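PDB 4FGQ: periplasmic protein from Legionella pneumophila subsp. pneumophila, which probably acts as a calcium-dependent periplasmic cysteine protease of the bacterial transglutaminase-like family (LapG). Local coordinates for residues Gly22-Arg25 / Lys26-Ala30; Ile92-Phe95 / Thr96-Val100; Val43-Gln46 / Leu47-Asn51; Gly183-Asp186 / Ala187-Arg191. All coordinates share one frame; numbering follows the deposited sequence.

Interaction 1. Residues Gly22-Arg25 / Lys26-Ala30; sequences GDTR and KRFTA
Arg27 N donates to Asp23 O at 2.9 Å, the shortest of the backbone bonds that run through Gly22-Ala30 near the N-terminal end of helix 22-38. Phe28 N follows on Thr24 O and Thr29 N on Arg25 O, both fairly straight. Lys26 N reaches Gly22 O at 3.2 Å, and the same carbonyl takes a second proton from a water at 2.8 Å. That water accepts from Lys26 NZ at 2.9 Å, so the lysine, curled back at its last torsion, is tied through one solvent molecule to the Gly22 carbonyl.

Arg27 lays its guanidinium along the preceding turn. One face covers Thr24 CA, and NH2 comes within 3.2 Å of Thr24 OG1. A bend in the middle of the chain (chi3 -60°) folds the group back over the helix, while NE is hydrogen-bonded to the carbonyl of Ile79 on helix 75-81. Further out, Thr24 CG2 runs beside the Phe28 ring, 3.9 Å from CE2; that buried ring also meets Tyr20 and packs on Leu16, Val76 and Val80.

The chemistry is thus divided by side. A buried phenylalanine faces helices 10-17 and 75-81, Arg27 ties its turn to a neighbouring main-chain carbonyl, and the Lys26 ammonium works through water on the exposed side, with Asp23 OD1 too distant from Lys26 NZ for a direct salt bridge.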
loop_
_atom_site.group_PDB
_atom_site.type_symbol
_atom_site.label_atom_id
_atom_site.label_comp_id
_atom_site.label_asym_id
_atom_site.label_seq_id
_atom_site.Cartn_x
_atom_site.Cartn_y
_atom_site.Cartn_z
ATOM N N GLY A 22 14.990 3.696 -19.297
ATOM C CA GLY A 22 13.710 3.641 -19.974
ATOM C C GLY A 22 12.542 3.956 -19.065
ATOM O O GLY A 22 12.603 4.894 -18.263
ATOM N N ASP A 23 11.477 3.171 -19.184
ATOM C CA ASP A 23 10.264 3.440 -18.422
ATOM C C ASP A 23 10.442 3.182 -16.933
ATOM O O ASP A 23 9.767 3.805 -16.110
ATOM C CB ASP A 23 9.084 2.638 -18.973
ATOM C CG ASP A 23 8.608 3.158 -20.319
ATOM O OD1 ASP A 23 8.926 4.321 -20.655
ATOM O OD2 ASP A 23 7.910 2.409 -21.036
ATOM N N THR A 24 11.346 2.269 -16.586
ATOM C CA THR A 24 11.580 1.971 -15.174
ATOM C C THR A 24 12.171 3.196 -14.487
ATOM O O THR A 24 11.728 3.570 -13.403
ATOM C CB THR A 24 12.512 0.767 -14.988
ATOM O OG1 THR A 24 11.954 -0.367 -15.663
ATOM C CG2 THR A 24 12.672 0.440 -13.501
ATOM N N ARG A 25 13.154 3.821 -15.129
ATOM C CA ARG A 25 13.728 5.057 -14.606
ATOM C C ARG A 25 12.639 6.107 -14.442
ATOM O O ARG A 25 12.559 6.770 -13.409
ATOM C CB ARG A 25 14.832 5.587 -15.527
ATOM C CG ARG A 25 15.327 6.984 -15.150
ATOM C CD ARG A 25 16.492 7.426 -16.033
ATOM N NE ARG A 25 17.678 6.591 -15.831
ATOM C CZ ARG A 25 18.840 6.765 -16.458
ATOM N NH1 ARG A 25 18.983 7.746 -17.338
ATOM N NH2 ARG A 25 19.861 5.950 -16.207
ATOM N N LYS A 26 11.791 6.241 -15.463
ATOM C CA LYS A 26 10.682 7.191 -15.420
ATOM C C LYS A 26 9.714 6.922 -14.274
ATOM O O LYS A 26 9.157 7.859 -13.715
ATOM C CB LYS A 26 9.910 7.208 -16.742
ATOM C CG LYS A 26 10.661 7.850 -17.894
ATOM C CD LYS A 26 9.770 7.960 -19.115
ATOM C CE LYS A 26 10.392 8.855 -20.164
ATOM N NZ LYS A 26 11.850 8.613 -20.285
ATOM N N ARG A 27 9.488 5.654 -13.940
ATOM C CA ARG A 27 8.583 5.326 -12.843
ATOM C C ARG A 27 9.155 5.767 -11.497
ATOM O O ARG A 27 8.424 6.277 -10.646
ATOM C CB ARG A 27 8.233 3.828 -12.819
ATOM C CG ARG A 27 7.290 3.406 -13.942
ATOM C CD ARG A 27 6.659 2.021 -13.710
ATOM N NE ARG A 27 7.625 0.921 -13.606
ATOM C CZ ARG A 27 8.175 0.281 -14.633
ATOM N NH1 ARG A 27 7.890 0.630 -15.886
ATOM N NH2 ARG A 27 9.028 -0.712 -14.407
ATOM N N PHE A 28 10.452 5.553 -11.297
ATOM C CA PHE A 28 11.100 6.007 -10.067
ATOM C C PHE A 28 11.010 7.525 -9.937
ATOM O O PHE A 28 10.629 8.051 -8.888
ATOM C CB PHE A 28 12.562 5.541 -9.992
ATOM C CG PHE A 28 12.721 4.130 -9.487
ATOM C CD1 PHE A 28 12.487 3.828 -8.151
ATOM C CD2 PHE A 28 13.098 3.109 -10.344
ATOM C CE1 PHE A 28 12.633 2.528 -7.679
ATOM C CE2 PHE A 28 13.243 1.812 -9.880
ATOM C CZ PHE A 28 13.014 1.518 -8.550
ATOM N N THR A 29 11.336 8.230 -11.011
ATOM C CA THR A 29 11.283 9.692 -10.987
ATOM C C THR A 29 9.875 10.193 -10.699
ATOM O O THR A 29 9.683 11.150 -9.939
ATOM C CB THR A 29 11.790 10.283 -12.310
ATOM O OG1 THR A 29 13.177 9.949 -12.467
ATOM C CG2 THR A 29 11.632 11.799 -12.321
ATOM N N ALA A 30 8.885 9.526 -11.285
ATOM C CA ALA A 30 7.489 9.892 -11.073
ATOM C C ALA A 30 7.043 9.672 -9.631
ATOM O O ALA A 30 6.284 10.473 -9.081
ATOM C CB ALA A 30 6.598 9.116 -12.035
HETATM O O HOH W 1 14.053 7.168 -19.082
#

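Interaction 2. Residues Ile92-Phe95 / Thr96-Val100; sequences IKYF and TLVAV
Val98 CG2 sits over one face of the Tyr94 ring, 4.1 Å from its centroid and offset toward the rim, a CH-pi contact between residues four apart on helix 86-100. This largely buried part of the helix packs against both helix 43-55 and strand 107-114 of the antiparallel sheet, in a protein assigned to the papain-like (clan CA) proteases. Tyr94 stands with CG anti to the backbone N (chi1 165°), which swings the ring outward with a slight lean toward the next turn, so that the Val98 methyl meets CE1 and CZ. Beyond the ring, Tyr94 OH is hydrogen-bonded to Ser104 OG and to the backbone N of Ala161, which fixes the hydroxyl end of the side chain, and Leu107 and Ile109 of strand 107-114 pack against it.

The Phe95 ring has Tyr94 CD2 over its centre, 3.8 Å above the plane, so an edge atom of one aromatic covers the face of the next.

Three successive backbone bonds, Leu97 N to Lys93 O, Val98 N to Tyr94 O and Ala99 N to Phe95 O, keep the turns regular. Leu97 leans its CD1 against Lys93 O at 3.5 Å and faces Val50 and Leu107. Lys93 itself extends away from these turns to bond Asn51 OD1 and Asn55 OD1, amide oxygens that satisfy its buried ammonium.

Thr96 completes the contact by gripping one carbonyl twice: its N reaches Ile92 O at 3.0 Å, and its hydroxyl, which also accepts from Trp31 NE1, donates to Ile92 O from the opposite face of the carbonyl plane, with OG1 at 2.7 Å.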
loop_
_atom_site.group_PDB
_atom_site.type_symbol
_atom_site.label_atom_id
_atom_site.label_comp_id
_atom_site.label_asym_id
_atom_site.label_seq_id
_atom_site.Cartn_x
_atom_site.Cartn_y
_atom_site.Cartn_z
ATOM N N ILE A 92 2.814 -0.443 -1.138
ATOM C CA ILE A 92 3.466 0.756 -1.653
ATOM C C ILE A 92 2.652 2.018 -1.348
ATOM O O ILE A 92 3.224 3.078 -1.076
ATOM C CB ILE A 92 3.892 0.639 -3.149
ATOM C CG1 ILE A 92 4.729 1.858 -3.547
ATOM C CG2 ILE A 92 2.682 0.488 -4.059
ATOM C CD1 ILE A 92 5.601 1.638 -4.779
ATOM N N LYS A 93 1.325 1.906 -1.354
ATOM C CA LYS A 93 0.494 3.044 -0.965
ATOM C C LYS A 93 0.780 3.446 0.476
ATOM O O LYS A 93 0.880 4.638 0.785
ATOM C CB LYS A 93 -0.989 2.721 -1.136
ATOM C CG LYS A 93 -1.450 2.696 -2.594
ATOM C CD LYS A 93 -2.906 2.252 -2.681
ATOM C CE LYS A 93 -3.313 1.939 -4.127
ATOM N NZ LYS A 93 -4.742 1.479 -4.169
ATOM N N TYR A 94 0.893 2.447 1.347
ATOM C CA TYR A 94 1.186 2.677 2.757
ATOM C C TYR A 94 2.508 3.430 2.925
ATOM O O TYR A 94 2.549 4.495 3.539
ATOM C CB TYR A 94 1.215 1.354 3.538
ATOM C CG TYR A 94 1.852 1.490 4.910
ATOM C CD1 TYR A 94 1.155 2.055 5.973
ATOM C CD2 TYR A 94 3.163 1.079 5.127
ATOM C CE1 TYR A 94 1.758 2.186 7.244
ATOM C CE2 TYR A 94 3.768 1.216 6.363
ATOM C CZ TYR A 94 3.066 1.770 7.416
ATOM O OH TYR A 94 3.689 1.893 8.637
ATOM N N PHE A 95 3.592 2.890 2.380
ATOM C CA PHE A 95 4.895 3.526 2.580
ATOM C C PHE A 95 4.950 4.920 1.965
ATOM O O PHE A 95 5.585 5.831 2.508
ATOM C CB PHE A 95 6.035 2.638 2.068
ATOM C CG PHE A 95 6.407 1.548 3.026
ATOM C CD1 PHE A 95 7.014 1.859 4.239
ATOM C CD2 PHE A 95 6.134 0.218 2.731
ATOM C CE1 PHE A 95 7.361 0.860 5.143
ATOM C CE2 PHE A 95 6.476 -0.790 3.628
ATOM C CZ PHE A 95 7.089 -0.471 4.837
ATOM N N THR A 96 4.257 5.102 0.854
ATOM C CA THR A 96 4.285 6.389 0.175
ATOM C C THR A 96 3.519 7.430 0.988
ATOM O O THR A 96 3.970 8.566 1.130
ATOM C CB THR A 96 3.705 6.277 -1.236
ATOM O OG1 THR A 96 4.491 5.342 -1.983
ATOM C CG2 THR A 96 3.750 7.623 -1.953
ATOM N N LEU A 97 2.380 7.029 1.555
ATOM C CA LEU A 97 1.608 7.944 2.405
ATOM C C LEU A 97 2.379 8.342 3.659
ATOM O O LEU A 97 2.326 9.500 4.077
ATOM C CB LEU A 97 0.234 7.358 2.743
ATOM C CG LEU A 97 -0.727 7.530 1.552
ATOM C CD1 LEU A 97 -1.883 6.538 1.649
ATOM C CD2 LEU A 97 -1.264 8.984 1.494
ATOM N N VAL A 98 3.098 7.400 4.258
ATOM C CA VAL A 98 3.952 7.726 5.403
ATOM C C VAL A 98 5.012 8.742 4.966
ATOM O O VAL A 98 5.280 9.722 5.665
ATOM C CB VAL A 98 4.592 6.457 6.011
ATOM C CG1 VAL A 98 5.673 6.830 7.026
ATOM C CG2 VAL A 98 3.508 5.573 6.645
ATOM N N ALA A 99 5.572 8.536 3.776
ATOM C CA ALA A 99 6.596 9.437 3.246
ATOM C C ALA A 99 6.109 10.870 3.020
ATOM O O ALA A 99 6.899 11.812 3.133
ATOM C CB ALA A 99 7.201 8.874 1.944
ATOM N N VAL A 100 4.829 11.052 2.688
ATOM C CA VAL A 100 4.345 12.405 2.408
ATOM C C VAL A 100 3.839 13.079 3.671
ATOM O O VAL A 100 3.514 14.271 3.664
ATOM C CB VAL A 100 3.270 12.477 1.282
ATOM C CG1 VAL A 100 3.750 11.774 0.010
ATOM C CG2 VAL A 100 1.967 11.898 1.746
#

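Interaction 3. Residues Val43-Gln46 / Leu47-Asn51; sequences VKIQ and LEKVN
Leu47 N to Val43 O, Glu48 N to Lys44 O, Lys49 N to Ile45 O and Val50 N to Gln46 O form an unbroken run of i to i+4 bonds at the start of helix 43-55. Leu47 N lies 2.9 Å from Val43 O, with an N-H...O angle of 168°. This alpha-helix is amphipathic: one side is turned to helix 86-100 and the other carries a lysine-glutamate pair at the surface.

Ile45 and Lys49 run side by side, and the extended lysine lays its CD and CE along Ile45 CG2, 3.7 Å from CE. Lys49 also touches Leu38 of helix 22-38. Similarly, Val43 CG1 touches Leu47 CD1 at 4.0 Å; both residues pack on Phe126 of strand 119-126. On the buried side Val50 CG2 leans on Gln46 O, while the amide of Gln46 is directed elsewhere, its NE2 donating to the carbonyl of Leu38.

Lys44 makes the charged contact. Its CG lies anti to the backbone N (chi1 169°), and successive bends further along the chain swing it across Glu48, which is extended beyond CG. Lys44 CG and CD both approach Glu48 OE2, CD at 3.6 Å, so methylenes as well as charge lie against the carboxylate. The salt bridge itself is fairly long: Lys44 NZ stands 3.2 Å from Glu48 OE2 and meets it from above the carboxylate plane, 38° out of it.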
loop_
_atom_site.group_PDB
_atom_site.type_symbol
_atom_site.label_atom_id
_atom_site.label_comp_id
_atom_site.label_asym_id
_atom_site.label_seq_id
_atom_site.Cartn_x
_atom_site.Cartn_y
_atom_site.Cartn_z
ATOM N N VAL A 43 -4.822 16.176 3.743
ATOM C CA VAL A 43 -4.778 14.720 3.895
ATOM C C VAL A 43 -5.653 14.015 2.861
ATOM O O VAL A 43 -5.274 12.982 2.302
ATOM C CB VAL A 43 -5.183 14.311 5.337
ATOM C CG1 VAL A 43 -5.400 12.791 5.448
ATOM C CG2 VAL A 43 -4.126 14.736 6.330
ATOM N N LYS A 44 -6.826 14.574 2.598
ATOM C CA LYS A 44 -7.730 13.952 1.631
ATOM C C LYS A 44 -7.085 13.875 0.246
ATOM O O LYS A 44 -7.202 12.860 -0.451
ATOM C CB LYS A 44 -9.041 14.729 1.569
ATOM C CG LYS A 44 -9.919 14.328 0.422
ATOM C CD LYS A 44 -10.828 13.193 0.800
ATOM C CE LYS A 44 -12.273 13.669 0.801
ATOM N NZ LYS A 44 -12.696 14.184 -0.539
ATOM N N ILE A 45 -6.386 14.939 -0.134
ATOM C CA ILE A 45 -5.678 14.993 -1.417
ATOM C C ILE A 45 -4.511 14.010 -1.431
ATOM O O ILE A 45 -4.253 13.337 -2.433
ATOM C CB ILE A 45 -5.162 16.429 -1.708
ATOM C CG1 ILE A 45 -6.335 17.391 -1.910
ATOM C CG2 ILE A 45 -4.231 16.441 -2.918
ATOM C CD1 ILE A 45 -7.216 17.076 -3.115
ATOM N N GLN A 46 -3.804 13.910 -0.312
ATOM C CA GLN A 46 -2.698 12.972 -0.221
ATOM C C GLN A 46 -3.206 11.555 -0.419
ATOM O O GLN A 46 -2.610 10.785 -1.178
ATOM C CB GLN A 46 -1.979 13.102 1.128
ATOM C CG GLN A 46 -1.321 14.477 1.330
ATOM C CD GLN A 46 -0.728 14.600 2.723
ATOM O OE1 GLN A 46 -1.306 14.105 3.688
ATOM N NE2 GLN A 46 0.435 15.242 2.829
ATOM N N LEU A 47 -4.301 11.210 0.262
ATOM C CA LEU A 47 -4.892 9.872 0.111
ATOM C C LEU A 47 -5.327 9.613 -1.328
ATOM O O LEU A 47 -5.020 8.559 -1.928
ATOM C CB LEU A 47 -6.093 9.712 1.053
ATOM C CG LEU A 47 -5.793 9.725 2.556
ATOM C CD1 LEU A 47 -7.075 9.829 3.382
ATOM C CD2 LEU A 47 -5.046 8.454 2.931
ATOM N N GLU A 48 -6.034 10.572 -1.898
ATOM C CA GLU A 48 -6.575 10.411 -3.246
ATOM C C GLU A 48 -5.494 10.252 -4.308
ATOM O O GLU A 48 -5.591 9.390 -5.184
ATOM C CB GLU A 48 -7.482 11.585 -3.593
ATOM C CG GLU A 48 -8.805 11.557 -2.868
ATOM C CD GLU A 48 -9.677 12.743 -3.210
ATOM O OE1 GLU A 48 -9.183 13.683 -3.884
ATOM O OE2 GLU A 48 -10.858 12.739 -2.793
ATOM N N LYS A 49 -4.457 11.068 -4.220
ATOM C CA LYS A 49 -3.432 11.058 -5.257
ATOM C C LYS A 49 -2.451 9.889 -5.123
ATOM O O LYS A 49 -1.998 9.347 -6.129
ATOM C CB LYS A 49 -2.732 12.422 -5.344
ATOM C CG LYS A 49 -3.662 13.496 -5.878
ATOM C CD LYS A 49 -2.961 14.840 -6.047
ATOM C CE LYS A 49 -3.944 15.891 -6.564
ATOM N NZ LYS A 49 -3.330 17.248 -6.715
ATOM N N VAL A 50 -2.140 9.458 -3.901
ATOM C CA VAL A 50 -1.338 8.245 -3.759
ATOM C C VAL A 50 -2.152 7.059 -4.271
ATOM O O VAL A 50 -1.645 6.188 -5.002
ATOM C CB VAL A 50 -0.894 8.021 -2.300
ATOM C CG1 VAL A 50 -0.198 6.651 -2.153
ATOM C CG2 VAL A 50 0.046 9.137 -1.887
ATOM N N ASN A 51 -3.432 7.039 -3.920
ATOM C CA ASN A 51 -4.316 5.956 -4.374
ATOM C C ASN A 51 -4.378 5.883 -5.903
ATOM O O ASN A 51 -4.140 4.824 -6.494
ATOM C CB ASN A 51 -5.719 6.140 -3.785
ATOM C CG ASN A 51 -6.538 4.867 -3.803
ATOM O OD1 ASN A 51 -6.045 3.781 -3.462
ATOM N ND2 ASN A 51 -7.813 4.995 -4.192
#

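Interaction 4. Residues Gly183-Asp186 / Ala187-Arg191; sequences GKWD and ALMKR
Met-aromatic packing joins Trp185 and Met189, one turn apart on the C-terminal helix 183-192, which runs close to the calcium site, unoccupied in this chain: the side chain of Lys184 is about 6 Å from that of Glu87, one of the calcium-binding residues. The methionine crosses one face of the indole. Its CE lies over the five-membered ring of Trp185, 3.8 Å from the centroid, making a CH-pi contact, while SD sits obliquely at 4.2 Å from that centroid. A turn at the last torsion (chi3 -68°) curls the methyl back over the ring instead of letting it run past. Trp185 is in turn fixed by NE1, which donates to the carbonyl of Asn160, and by Phe159 edge-to-face. In the conformer modelled here, one of two, Leu188 CD2 lies obliquely near Trp185 CZ3. Trp185 also packs on Ile91 of helix 86-100.

Backbone bonds from Ala187, Leu188 and Met189 to the carbonyls four residues back hold these side chains in step. Lys184 O takes both Leu188 N, at 2.8 Å, and a water; that water accepts from Arg191 NH1, whose guanidinium is also held by Glu77 in a salt bridge through NH2.

At the solvent side, Asp186 and Lys190 cross. The extended lysine brings CE alongside the carboxylate, and Lys190 NZ donates to Asp186 OD2 at 3.1 Å, on its syn side and 26° out of the carboxylate plane.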
loop_
_atom_site.group_PDB
_atom_site.type_symbol
_atom_site.label_atom_id
_atom_site.label_comp_id
_atom_site.label_asym_id
_atom_site.label_seq_id
_atom_site.Cartn_x
_atom_site.Cartn_y
_atom_site.Cartn_z
ATOM N N GLY A 183 5.822 -13.003 9.211
ATOM C CA GLY A 183 7.133 -13.305 8.651
ATOM C C GLY A 183 7.521 -12.583 7.372
ATOM O O GLY A 183 8.644 -12.081 7.263
ATOM N N LYS A 184 6.607 -12.532 6.406
ATOM C CA LYS A 184 6.892 -11.907 5.116
ATOM C C LYS A 184 7.064 -10.415 5.259
ATOM O O LYS A 184 7.798 -9.795 4.497
ATOM C CB LYS A 184 5.750 -12.146 4.135
ATOM C CG LYS A 184 5.501 -13.584 3.789
ATOM C CD LYS A 184 4.095 -13.718 3.252
ATOM C CE LYS A 184 3.860 -15.109 2.761
ATOM N NZ LYS A 184 2.496 -15.274 2.188
ATOM N N TRP A 185 6.346 -9.849 6.221
ATOM C CA TRP A 185 6.354 -8.416 6.472
ATOM C C TRP A 185 7.665 -8.046 7.147
ATOM O O TRP A 185 8.304 -7.063 6.781
ATOM C CB TRP A 185 5.155 -8.051 7.353
ATOM C CG TRP A 185 5.007 -6.595 7.706
ATOM C CD1 TRP A 185 4.947 -6.068 8.958
ATOM C CD2 TRP A 185 4.865 -5.488 6.798
ATOM N NE1 TRP A 185 4.787 -4.701 8.896
ATOM C CE2 TRP A 185 4.738 -4.320 7.580
ATOM C CE3 TRP A 185 4.845 -5.372 5.407
ATOM C CZ2 TRP A 185 4.584 -3.051 7.015
ATOM C CZ3 TRP A 185 4.697 -4.114 4.844
ATOM C CH2 TRP A 185 4.567 -2.969 5.648
ATOM N N ASP A 186 8.058 -8.841 8.136
ATOM C CA ASP A 186 9.349 -8.665 8.790
ATOM C C ASP A 186 10.474 -8.713 7.755
ATOM O O ASP A 186 11.325 -7.825 7.706
ATOM C CB ASP A 186 9.552 -9.757 9.840
ATOM C CG ASP A 186 10.836 -9.586 10.625
ATOM O OD1 ASP A 186 11.059 -8.492 11.190
ATOM O OD2 ASP A 186 11.625 -10.554 10.676
ATOM N N ALA A 187 10.459 -9.749 6.923
ATOM C CA ALA A 187 11.452 -9.909 5.864
ATOM C C ALA A 187 11.383 -8.775 4.843
ATOM O O ALA A 187 12.409 -8.335 4.319
ATOM C CB ALA A 187 11.273 -11.253 5.174
ATOM N N LEU A 188 10.170 -8.316 4.554
ATOM C CA LEU A 188 9.989 -7.226 3.601
ATOM C C LEU A 188 10.666 -5.958 4.113
ATOM O O LEU A 188 11.397 -5.300 3.365
ATOM C CB LEU A 188 8.498 -6.967 3.307
ATOM C CG LEU A 188 8.101 -5.921 2.251
ATOM C CD1 LEU A 188 6.710 -6.214 1.717
ATOM C CD2 LEU A 188 8.115 -4.511 2.800
ATOM N N MET A 189 10.434 -5.612 5.372
ATOM C CA MET A 189 11.007 -4.389 5.918
ATOM C C MET A 189 12.532 -4.455 6.015
ATOM O O MET A 189 13.208 -3.427 5.978
ATOM C CB MET A 189 10.362 -4.048 7.261
ATOM C CG MET A 189 8.902 -3.653 7.110
ATOM S SD MET A 189 8.178 -2.979 8.603
ATOM C CE MET A 189 8.154 -4.419 9.684
ATOM N N LYS A 190 13.069 -5.666 6.122
ATOM C CA LYS A 190 14.515 -5.846 6.167
ATOM C C LYS A 190 15.157 -5.670 4.790
ATOM O O LYS A 190 16.304 -5.239 4.692
ATOM C CB LYS A 190 14.873 -7.196 6.786
ATOM C CG LYS A 190 14.650 -7.230 8.288
ATOM C CD LYS A 190 14.945 -8.597 8.885
ATOM C CE LYS A 190 14.628 -8.602 10.372
ATOM N NZ LYS A 190 14.702 -9.963 10.958
ATOM N N ARG A 191 14.412 -5.985 3.732
ATOM C CA ARG A 191 14.884 -5.737 2.368
ATOM C C ARG A 191 14.949 -4.239 2.084
ATOM O O ARG A 191 15.724 -3.789 1.242
ATOM C CB ARG A 191 13.979 -6.412 1.328
ATOM C CG ARG A 191 14.054 -7.925 1.324
ATOM C CD ARG A 191 13.667 -8.513 -0.032
ATOM N NE ARG A 191 12.306 -8.181 -0.442
ATOM C CZ ARG A 191 11.211 -8.796 0.001
ATOM N NH1 ARG A 191 11.298 -9.776 0.890
ATOM N NH2 ARG A 191 10.023 -8.425 -0.454
HETATM O O HOH W 2 9.055 -10.820 2.245
#

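How the interactions relate
Interaction 2 joins two of the other contacts. Its centre is about 10 Å from that of interaction 3, and the two touch directly: Leu97 CD2 is 3.5 Å from Gln46 O and 3.6 Å from Val50 CG2. At another part of the same helix Phe95 CE2 meets Trp185 CH2 at 3.5 Å, bringing in interaction 4, about 16 Å away between centres. Interactions 3 and 4 are therefore linked through helix 86-100, on opposite sides of the chain's centre. Interaction 1 stands apart, about 18 Å from interaction 2 between centres. The calcium site, unoccupied in this model, has its Asp88 side chain about 6 Å from that of Ile92 in interaction 2, and its Glu87 lies similarly near interaction 4.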